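PDB 3BO6: hydrophilic protein, virA protein from Chromobacterium violaceum, which is a phosphothreonine lyase effector that probably removes phosphate from phosphothreonine of host kinases by beta-elimination. Local coordinates for residues L152-R156 with F214-E220; F79-H85 with V189-L195; I111-T117 with Q133-K139. All coordinates share one frame; numbering follows the deposited sequence. Where two conformers were deposited one is given.

Contact 1 of 3, residues L152-R156 with F214-E220; sequences LHNTR and FYRLMAE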
# COMPACT_ATOMS: atom_id res chain seq x y z
N LEU A 152 7.32 2.37 -10.93
CA LEU A 152 5.91 2.12 -11.18
C LEU A 152 5.67 0.63 -11.49
O LEU A 152 4.75 0.02 -10.92
CB LEU A 152 5.41 3.00 -12.34
CG LEU A 152 5.36 4.49 -11.98
CD1 LEU A 152 5.33 5.34 -13.24
CD2 LEU A 152 4.17 4.79 -11.07
N HIS A 153 6.48 0.05 -12.37
CA HIS A 153 6.34 -1.37 -12.71
C HIS A 153 6.51 -2.26 -11.47
O HIS A 153 5.73 -3.18 -11.23
CB HIS A 153 7.36 -1.75 -13.79
CG HIS A 153 7.37 -3.20 -14.13
ND1 HIS A 153 6.33 -3.84 -14.78
CD2 HIS A 153 8.32 -4.15 -13.93
CE1 HIS A 153 6.63 -5.11 -14.94
NE2 HIS A 153 7.83 -5.33 -14.43
N ASN A 154 7.52 -1.96 -10.66
CA ASN A 154 7.78 -2.79 -9.48
C ASN A 154 6.62 -2.68 -8.50
O ASN A 154 6.28 -3.65 -7.83
CB ASN A 154 9.11 -2.39 -8.83
CG ASN A 154 10.32 -2.88 -9.61
OD1 ASN A 154 10.25 -3.90 -10.31
ND2 ASN A 154 11.43 -2.16 -9.49
N THR A 155 6.01 -1.51 -8.42
CA THR A 155 4.91 -1.29 -7.50
C THR A 155 3.69 -2.05 -7.96
O THR A 155 3.04 -2.73 -7.16
CB THR A 155 4.62 0.20 -7.35
OG1 THR A 155 5.79 0.85 -6.86
CG2 THR A 155 3.48 0.44 -6.36
N ARG A 156 3.39 -1.96 -9.25
CA ARG A 156 2.28 -2.71 -9.80
C ARG A 156 2.50 -4.23 -9.61
O ARG A 156 1.57 -4.96 -9.22
CB ARG A 156 2.09 -2.36 -11.28
CG ARG A 156 0.93 -3.10 -11.93
CD ARG A 156 0.62 -2.55 -13.32
NE ARG A 156 -0.39 -3.35 -13.99
CZ ARG A 156 -1.28 -2.86 -14.87
NH1 ARG A 156 -1.29 -1.57 -15.17
NH2 ARG A 156 -2.16 -3.68 -15.44
N PHE A 214 -1.64 7.92 -11.48
CA PHE A 214 -0.99 6.82 -10.79
C PHE A 214 -1.86 5.57 -10.76
O PHE A 214 -1.37 4.46 -11.01
CB PHE A 214 -0.58 7.23 -9.35
CG PHE A 214 0.02 6.08 -8.55
CD1 PHE A 214 1.38 5.83 -8.61
CD2 PHE A 214 -0.78 5.25 -7.78
CE1 PHE A 214 1.94 4.78 -7.89
CE2 PHE A 214 -0.23 4.20 -7.07
CZ PHE A 214 1.13 3.97 -7.14
N TYR A 215 -3.14 5.75 -10.47
CA TYR A 215 -4.07 4.62 -10.44
C TYR A 215 -4.16 3.95 -11.81
O TYR A 215 -4.13 2.73 -11.93
CB TYR A 215 -5.46 5.07 -10.00
CG TYR A 215 -6.47 3.94 -10.03
CD1 TYR A 215 -6.45 2.95 -9.07
CD2 TYR A 215 -7.44 3.87 -11.03
CE1 TYR A 215 -7.36 1.91 -9.08
CE2 TYR A 215 -8.36 2.82 -11.05
CZ TYR A 215 -8.32 1.85 -10.06
OH TYR A 215 -9.22 0.81 -10.06
N ARG A 216 -4.26 4.76 -12.86
CA ARG A 216 -4.35 4.21 -14.21
C ARG A 216 -3.10 3.39 -14.56
O ARG A 216 -3.19 2.34 -15.19
CB ARG A 216 -4.58 5.33 -15.22
CG ARG A 216 -5.91 6.07 -14.99
CD ARG A 216 -6.17 7.13 -16.05
NE ARG A 216 -6.37 6.52 -17.36
CZ ARG A 216 -6.50 7.22 -18.48
NH1 ARG A 216 -6.39 8.54 -18.44
NH2 ARG A 216 -6.68 6.58 -19.64
N LEU A 217 -1.95 3.87 -14.11
CA LEU A 217 -0.69 3.14 -14.33
C LEU A 217 -0.67 1.81 -13.56
O LEU A 217 -0.03 0.85 -13.99
CB LEU A 217 0.49 4.03 -13.95
CG LEU A 217 0.68 5.23 -14.90
CD1 LEU A 217 1.60 6.29 -14.29
CD2 LEU A 217 1.21 4.78 -16.26
N MET A 218 -1.38 1.75 -12.43
CA MET A 218 -1.43 0.53 -11.62
C MET A 218 -2.48 -0.45 -12.14
O MET A 218 -2.33 -1.67 -11.97
CB MET A 218 -1.79 0.88 -10.17
CG MET A 218 -0.70 1.65 -9.44
SD MET A 218 0.89 0.80 -9.29
CE MET A 218 1.82 1.79 -10.45
N ALA A 219 -3.55 0.08 -12.73
CA ALA A 219 -4.75 -0.73 -12.96
C ALA A 219 -5.17 -0.94 -14.41
O ALA A 219 -5.82 -1.94 -14.72
CB ALA A 219 -5.94 -0.17 -12.16
N GLU A 220 -4.78 -0.03 -15.30
CA GLU A 220 -5.22 -0.06 -16.70
C GLU A 220 -4.29 -0.85 -17.62
O GLU A 220 -3.15 -1.19 -17.28
CB GLU A 220 -5.32 1.38 -17.23
CG GLU A 220 -6.28 1.61 -18.39
CD GLU A 220 -6.75 3.06 -18.45
OE1 GLU A 220 -6.94 3.59 -19.57
OE2 GLU A 220 -6.94 3.66 -17.38
OXT GLU A 220 -4.65 -1.15 -18.76

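Contact 2 of 3, residues F79-H85 with V189-L195; sequences FAGDKFH and VSYRNEL. With SO4 (sulfate ion), chain C.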
# COMPACT_ATOMS: atom_id res chain seq x y z
N PHE A 79 6.39 11.98 -0.36
CA PHE A 79 5.06 11.41 -0.47
C PHE A 79 4.14 12.33 -1.26
O PHE A 79 4.10 13.55 -1.01
CB PHE A 79 4.49 11.19 0.93
CG PHE A 79 3.13 10.55 0.96
CD1 PHE A 79 2.91 9.30 0.38
CD2 PHE A 79 2.08 11.17 1.61
CE1 PHE A 79 1.67 8.69 0.46
CE2 PHE A 79 0.83 10.59 1.68
CZ PHE A 79 0.62 9.35 1.10
N ALA A 80 3.42 11.75 -2.21
CA ALA A 80 2.57 12.50 -3.12
C ALA A 80 1.12 12.06 -3.01
O ALA A 80 0.30 12.31 -3.90
CB ALA A 80 3.09 12.37 -4.55
N GLY A 81 0.79 11.40 -1.89
CA GLY A 81 -0.59 11.05 -1.59
C GLY A 81 -1.05 9.66 -2.00
O GLY A 81 -2.13 9.25 -1.60
N ASP A 82 -0.26 8.95 -2.80
CA ASP A 82 -0.72 7.65 -3.29
C ASP A 82 -0.63 6.58 -2.22
O ASP A 82 0.42 6.38 -1.59
CB ASP A 82 0.07 7.27 -4.55
CG ASP A 82 -0.12 8.27 -5.65
OD1 ASP A 82 -1.28 8.57 -5.97
OD2 ASP A 82 0.89 8.79 -6.19
N LYS A 83 -1.74 5.90 -1.97
CA LYS A 83 -1.74 4.85 -0.96
C LYS A 83 -2.66 3.70 -1.36
O LYS A 83 -3.65 3.87 -2.09
CB LYS A 83 -2.12 5.41 0.42
CG LYS A 83 -3.58 5.81 0.55
CD LYS A 83 -3.79 6.86 1.69
CE LYS A 83 -3.42 6.31 3.05
NZ LYS A 83 -3.55 7.38 4.09
N PHE A 84 -2.31 2.52 -0.87
CA PHE A 84 -3.16 1.36 -1.02
C PHE A 84 -3.67 0.88 0.32
O PHE A 84 -2.99 1.02 1.34
CB PHE A 84 -2.38 0.18 -1.63
CG PHE A 84 -1.84 0.44 -2.99
CD1 PHE A 84 -0.47 0.58 -3.19
CD2 PHE A 84 -2.68 0.46 -4.09
CE1 PHE A 84 0.06 0.79 -4.47
CE2 PHE A 84 -2.17 0.67 -5.38
CZ PHE A 84 -0.80 0.84 -5.56
N HIS A 85 -4.84 0.27 0.30
CA HIS A 85 -5.31 -0.50 1.44
C HIS A 85 -5.41 -1.94 1.01
O HIS A 85 -5.55 -2.24 -0.19
CB HIS A 85 -6.68 0.01 1.88
CG HIS A 85 -6.67 1.42 2.35
ND1 HIS A 85 -7.29 2.44 1.67
CD2 HIS A 85 -6.13 1.98 3.46
CE1 HIS A 85 -7.13 3.57 2.33
NE2 HIS A 85 -6.43 3.32 3.42
N VAL A 189 -6.88 -5.52 -2.69
CA VAL A 189 -6.25 -4.21 -2.71
C VAL A 189 -7.19 -3.13 -3.26
O VAL A 189 -7.98 -3.38 -4.19
CB VAL A 189 -4.95 -4.25 -3.53
CG1 VAL A 189 -4.34 -2.87 -3.66
CG2 VAL A 189 -3.95 -5.23 -2.88
N SER A 190 -7.09 -1.94 -2.68
CA SER A 190 -7.78 -0.76 -3.22
C SER A 190 -6.91 0.47 -3.06
O SER A 190 -5.89 0.43 -2.36
CB SER A 190 -9.17 -0.57 -2.60
OG SER A 190 -9.08 -0.40 -1.19
N TYR A 191 -7.30 1.56 -3.71
CA TYR A 191 -6.47 2.75 -3.82
C TYR A 191 -7.21 4.05 -3.53
O TYR A 191 -8.39 4.20 -3.86
CB TYR A 191 -5.97 2.84 -5.26
CG TYR A 191 -5.34 4.18 -5.64
CD1 TYR A 191 -4.01 4.46 -5.31
CD2 TYR A 191 -6.08 5.15 -6.31
CE1 TYR A 191 -3.43 5.67 -5.68
CE2 TYR A 191 -5.51 6.37 -6.66
CZ TYR A 191 -4.19 6.61 -6.35
OH TYR A 191 -3.62 7.83 -6.72
N ARG A 192 -6.50 5.01 -2.95
CA ARG A 192 -6.92 6.41 -3.05
C ARG A 192 -5.72 7.33 -3.02
O ARG A 192 -4.61 6.91 -2.66
CB ARG A 192 -7.97 6.82 -2.00
CG ARG A 192 -7.41 7.07 -0.62
CD ARG A 192 -8.52 7.44 0.40
NE ARG A 192 -7.97 8.02 1.63
CZ ARG A 192 -7.75 9.32 1.79
NH1 ARG A 192 -8.06 10.17 0.81
NH2 ARG A 192 -7.24 9.76 2.94
N ASN A 193 -5.93 8.57 -3.43
CA ASN A 193 -4.91 9.60 -3.29
C ASN A 193 -5.28 10.64 -2.24
O ASN A 193 -6.33 11.27 -2.33
CB ASN A 193 -4.64 10.29 -4.63
CG ASN A 193 -3.55 11.34 -4.51
OD1 ASN A 193 -3.80 12.43 -3.98
ND2 ASN A 193 -2.34 11.00 -4.92
N GLU A 194 -4.41 10.83 -1.25
CA GLU A 194 -4.71 11.70 -0.11
C GLU A 194 -4.91 13.16 -0.47
O GLU A 194 -5.63 13.87 0.23
CB GLU A 194 -3.55 11.68 0.89
CG GLU A 194 -3.39 10.42 1.63
CD GLU A 194 -2.51 10.58 2.86
OE1 GLU A 194 -2.15 9.56 3.45
OE2 GLU A 194 -2.16 11.73 3.21
N LEU A 195 -4.24 13.64 -1.51
CA LEU A 195 -4.29 15.05 -1.84
C LEU A 195 -5.61 15.41 -2.50
O LEU A 195 -6.09 16.54 -2.39
CB LEU A 195 -3.14 15.41 -2.79
CG LEU A 195 -1.71 15.18 -2.31
CD1 LEU A 195 -0.67 15.58 -3.36
CD2 LEU A 195 -1.45 15.92 -1.01
S SO4 C . -6.88 6.47 4.93
O1 SO4 C . -7.77 6.16 3.80
O2 SO4 C . -6.28 7.78 4.75
O3 SO4 C . -7.67 6.47 6.16
O4 SO4 C . -5.81 5.47 5.01

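Contact 3 of 3, residues I111-T117 with Q133-K139; sequences IDKWKVT and QFTLYVK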
# COMPACT_ATOMS: atom_id res chain seq x y z
N ILE A 111 7.82 -0.60 -1.13
CA ILE A 111 7.06 0.14 -0.14
C ILE A 111 7.93 0.39 1.10
O ILE A 111 8.25 -0.54 1.84
CB ILE A 111 5.76 -0.59 0.25
CG1 ILE A 111 4.88 -0.82 -1.00
CG2 ILE A 111 5.02 0.16 1.38
CD1 ILE A 111 4.44 0.47 -1.72
N ASP A 112 8.31 1.64 1.32
CA ASP A 112 9.15 2.03 2.46
C ASP A 112 8.41 2.08 3.79
O ASP A 112 9.03 1.98 4.84
CB ASP A 112 9.76 3.41 2.23
CG ASP A 112 10.90 3.41 1.24
OD1 ASP A 112 11.58 2.37 1.05
OD2 ASP A 112 11.16 4.50 0.68
N LYS A 113 7.09 2.25 3.75
CA LYS A 113 6.31 2.54 4.95
C LYS A 113 4.91 1.96 4.84
O LYS A 113 4.26 2.16 3.82
CB LYS A 113 6.23 4.06 5.16
CG LYS A 113 5.65 4.48 6.50
CD LYS A 113 5.62 6.00 6.66
CE LYS A 113 4.31 6.57 6.14
NZ LYS A 113 3.91 7.82 6.87
N TRP A 114 4.46 1.28 5.89
CA TRP A 114 3.11 0.70 5.93
C TRP A 114 2.67 0.55 7.38
O TRP A 114 3.48 0.70 8.29
CB TRP A 114 3.07 -0.64 5.15
CG TRP A 114 4.10 -1.67 5.55
CD1 TRP A 114 5.32 -1.87 4.97
CD2 TRP A 114 3.98 -2.65 6.60
NE1 TRP A 114 5.98 -2.92 5.62
CE2 TRP A 114 5.17 -3.40 6.61
CE3 TRP A 114 2.99 -2.95 7.53
CZ2 TRP A 114 5.40 -4.44 7.52
CZ3 TRP A 114 3.21 -3.98 8.43
CH2 TRP A 114 4.41 -4.71 8.43
N LYS A 115 1.38 0.30 7.60
CA LYS A 115 0.80 0.02 8.95
C LYS A 115 -0.30 -0.99 8.76
O LYS A 115 -0.62 -1.27 7.65
CB LYS A 115 0.34 1.30 9.63
CG LYS A 115 -0.86 1.97 9.02
CD LYS A 115 -1.02 3.33 9.69
CE LYS A 115 -2.33 3.98 9.33
NZ LYS A 115 -2.37 5.34 9.97
N VAL A 116 -0.55 -1.68 9.88
CA VAL A 116 -1.61 -2.67 10.03
C VAL A 116 -2.42 -2.34 11.28
O VAL A 116 -1.87 -1.91 12.30
CB VAL A 116 -1.04 -4.12 10.08
CG1 VAL A 116 -0.17 -4.34 11.31
CG2 VAL A 116 -2.16 -5.14 10.02
N THR A 117 -3.73 -2.53 11.22
CA THR A 117 -4.55 -2.14 12.34
C THR A 117 -4.29 -3.13 13.46
O THR A 117 -4.10 -4.34 13.22
CB THR A 117 -6.01 -2.36 11.89
OG1 THR A 117 -6.27 -1.54 10.75
CG2 THR A 117 -7.02 -2.04 13.02
N GLN A 133 -7.29 -3.17 6.58
CA GLN A 133 -6.49 -3.41 7.78
C GLN A 133 -5.00 -3.21 7.54
O GLN A 133 -4.21 -3.15 8.49
CB GLN A 133 -6.76 -4.80 8.35
CG GLN A 133 -8.23 -5.03 8.66
CD GLN A 133 -8.96 -5.82 7.59
OE1 GLN A 133 -8.49 -5.93 6.45
NE2 GLN A 133 -10.12 -6.36 7.94
N PHE A 134 -4.59 -3.13 6.27
CA PHE A 134 -3.22 -2.74 5.94
C PHE A 134 -3.27 -1.48 5.11
O PHE A 134 -4.11 -1.36 4.21
CB PHE A 134 -2.50 -3.82 5.11
CG PHE A 134 -2.39 -5.17 5.79
CD1 PHE A 134 -1.17 -5.61 6.29
CD2 PHE A 134 -3.50 -5.99 5.90
CE1 PHE A 134 -1.08 -6.86 6.92
CE2 PHE A 134 -3.41 -7.22 6.53
CZ PHE A 134 -2.20 -7.65 7.02
N THR A 135 -2.38 -0.54 5.40
CA THR A 135 -2.22 0.67 4.61
C THR A 135 -0.78 0.75 4.12
O THR A 135 0.14 0.65 4.92
CB THR A 135 -2.56 1.90 5.45
OG1 THR A 135 -3.91 1.81 5.92
CG2 THR A 135 -2.38 3.18 4.63
N LEU A 136 -0.60 0.88 2.81
CA LEU A 136 0.72 0.96 2.19
C LEU A 136 0.92 2.34 1.60
O LEU A 136 0.09 2.79 0.80
CB LEU A 136 0.84 -0.06 1.03
CG LEU A 136 0.36 -1.49 1.25
CD1 LEU A 136 0.49 -2.29 -0.04
CD2 LEU A 136 1.16 -2.15 2.35
N TYR A 137 2.00 3.01 1.97
CA TYR A 137 2.30 4.35 1.48
C TYR A 137 3.29 4.30 0.34
O TYR A 137 4.41 3.82 0.50
CB TYR A 137 2.84 5.22 2.62
CG TYR A 137 1.88 5.34 3.77
CD1 TYR A 137 0.91 6.32 3.80
CD2 TYR A 137 1.91 4.44 4.81
CE1 TYR A 137 0.02 6.43 4.88
CE2 TYR A 137 1.04 4.52 5.87
CZ TYR A 137 0.10 5.50 5.90
OH TYR A 137 -0.74 5.52 7.00
N VAL A 138 2.87 4.78 -0.84
CA VAL A 138 3.71 4.77 -2.02
C VAL A 138 4.40 6.12 -2.09
O VAL A 138 3.79 7.16 -1.80
CB VAL A 138 2.87 4.57 -3.29
CG1 VAL A 138 3.80 4.40 -4.49
CG2 VAL A 138 1.97 3.35 -3.14
N LYS A 139 5.69 6.12 -2.43
CA LYS A 139 6.44 7.36 -2.63
C LYS A 139 7.13 7.30 -3.98
O LYS A 139 7.62 6.24 -4.36
CB LYS A 139 7.51 7.51 -1.55
CG LYS A 139 6.99 7.59 -0.13
CD LYS A 139 8.06 7.12 0.86
CE LYS A 139 9.37 7.88 0.71
NZ LYS A 139 10.46 7.28 1.56
O HOH W 1 7.09 3.79 -0.03

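Contact 1 of 3, residues L152-R156 with F214-E220
Arg156 reaches from helix 149-168 to the end of the chain's last helix, running over the sulfur and carbonyl of Met218. Its CB rests 3.9 Å from Met218 SD. From there the chain leaves with CG anti to the backbone N (chi1 -179°) and stays extended as far as NE, which carries CG and CD past Met218 O; CD comes within 3.4 Å of that oxygen. Met218 O then lies over one face of the guanidinium, too badly angled for a hydrogen bond with NE, which has a long, weak ion pair with Glu160. At the edge, Arg156 NH1 donates to Glu220 O at 2.8 Å, approaching in the carbonyl plane, and also to Leu217 O at 3.0 Å, there from above the carbonyl plane. Arg156 NH2 adds a longer, more bent bond of 3.3 Å to Glu220 O, giving that terminal carboxylate oxygen two donors from one arginine.

This is a packed helix pair with axes 9.6 Å apart at a crossing angle of -61°, in which a basic side chain serves the C-terminal end of its partner; the negative end of the helix and the terminal carboxylate probably favour the positive charge.

Behind the arginine the interface is apolar. The bends at chi2 and chi3 bring Met218 CE to 3.5 Å from Leu152 O. Leu152 divides its branches: CD2 touches both Met218 CE and Phe214, while CD1 meets Leu217 CD1. Thr155 CG2 touches Met218 SD and the edge of the Phe214 ring, its hydroxyl bonded to Ser151 O.

Contact 2 of 3, residues F79-H85 with V189-L195
Lys83 and Arg192 lie side by side and point the same way from a hydrogen-bonded antiparallel pair, with His85 beyond them on the same face. Their ends converge on a sulfate, probably from the crystallisation liquor: Arg192 presents its guanidinium edge-on, NE to O1 at 2.9 Å and NH2 to O2, while the His85 ring meets it edge-on through NE2, 2.7 Å from O4. Lys83 NZ bonds O2 and also forms a 2.7 Å salt bridge with Glu194 OE1, the chains crossing at about a right angle. Arg127 and Arg199 complete the site, which may mark the phosphate pocket of the lyase; Asp180 holds His85 ND1.

On the reverse face Asp82 OD1 is gripped from opposite sides of its carboxylate plane, while Tyr147 holds OD2. Tyr191 OH meets Asp82 OD1 on the anti side at 2.6 Å, ring and carboxylate 28° apart; Asn193 ND2 reaches the same Asp82 OD1 from above the plane at 2.9 Å, its amide turned 70° from the carboxylate, and also bonds Ala80 O.

Strand 189-193 is outermost in the sheet, and strand 82-86 separates it from strand 134-137. Helices 149-168 and 213-219 cover the face bearing Phe84, which touches Ile159 and Met218.

Contact 3 of 3, residues I111-T117 with Q133-K139
Strands 113-117 and 134-137 are antiparallel neighbours inside the seven-stranded sheet, and Lys113 lays its side chain over the ring of Tyr137 on one face of it. Bent at chi3 (90°), Lys113 puts CE 3.5 Å from Tyr137 CD2 and sends NZ on to stand above the ring, a cation-pi contact 4.3 Å from NZ to the Tyr137 centroid and 3° off the ring normal. Lys115 comes instead at the ring's edge, its CE 3.2 Å from Tyr137 OH. One tyrosine is thus flanked by two lysine chains turned to it differently.

Backbone bonds pair Lys115 with Thr135 in both directions, Tyr137 N donates to Lys113 O, and Thr117 N donates to Gln133 O at 2.8 Å. Beyond this, on the other side of strand 134-137, Gln133 and Phe134 together face Ile86, a classic beta bulge.

Where the strands part, a water bridges the chains, accepting from Asp112 N and donating to Tyr137 O at 2.7 Å. Asp112 OD2 meets Lys139 NZ on its anti side in a 3.0 Å salt bridge, Arg70 pairs with OD1, and the backbone N atoms of Gln74 and Cys75 also bond the carboxylate. Ile111 CD1 packs 4.1 Å from Val138 CG2.

From the N terminus, residues 79-85 come first and meet residues 189-195 much later in the chain, so contact 2 closes a loop of 103 residues. Contact 3 is nested within it, joining 111-117 to 133-139 across 15 residues without helix or strand. Contact 1 opens afterwards, at 152-156, but closes only at the C terminus, and so crosses contact 2 while following contact 3 in series. Contacts 2 and 3 belong to one sheet, where strands 82-86 and 134-137 are neighbours. Contact 1 adds two helices to a face of that sheet: Phe214 packs against Tyr191 and Phe84 of contact 2 and Val138 of contact 3.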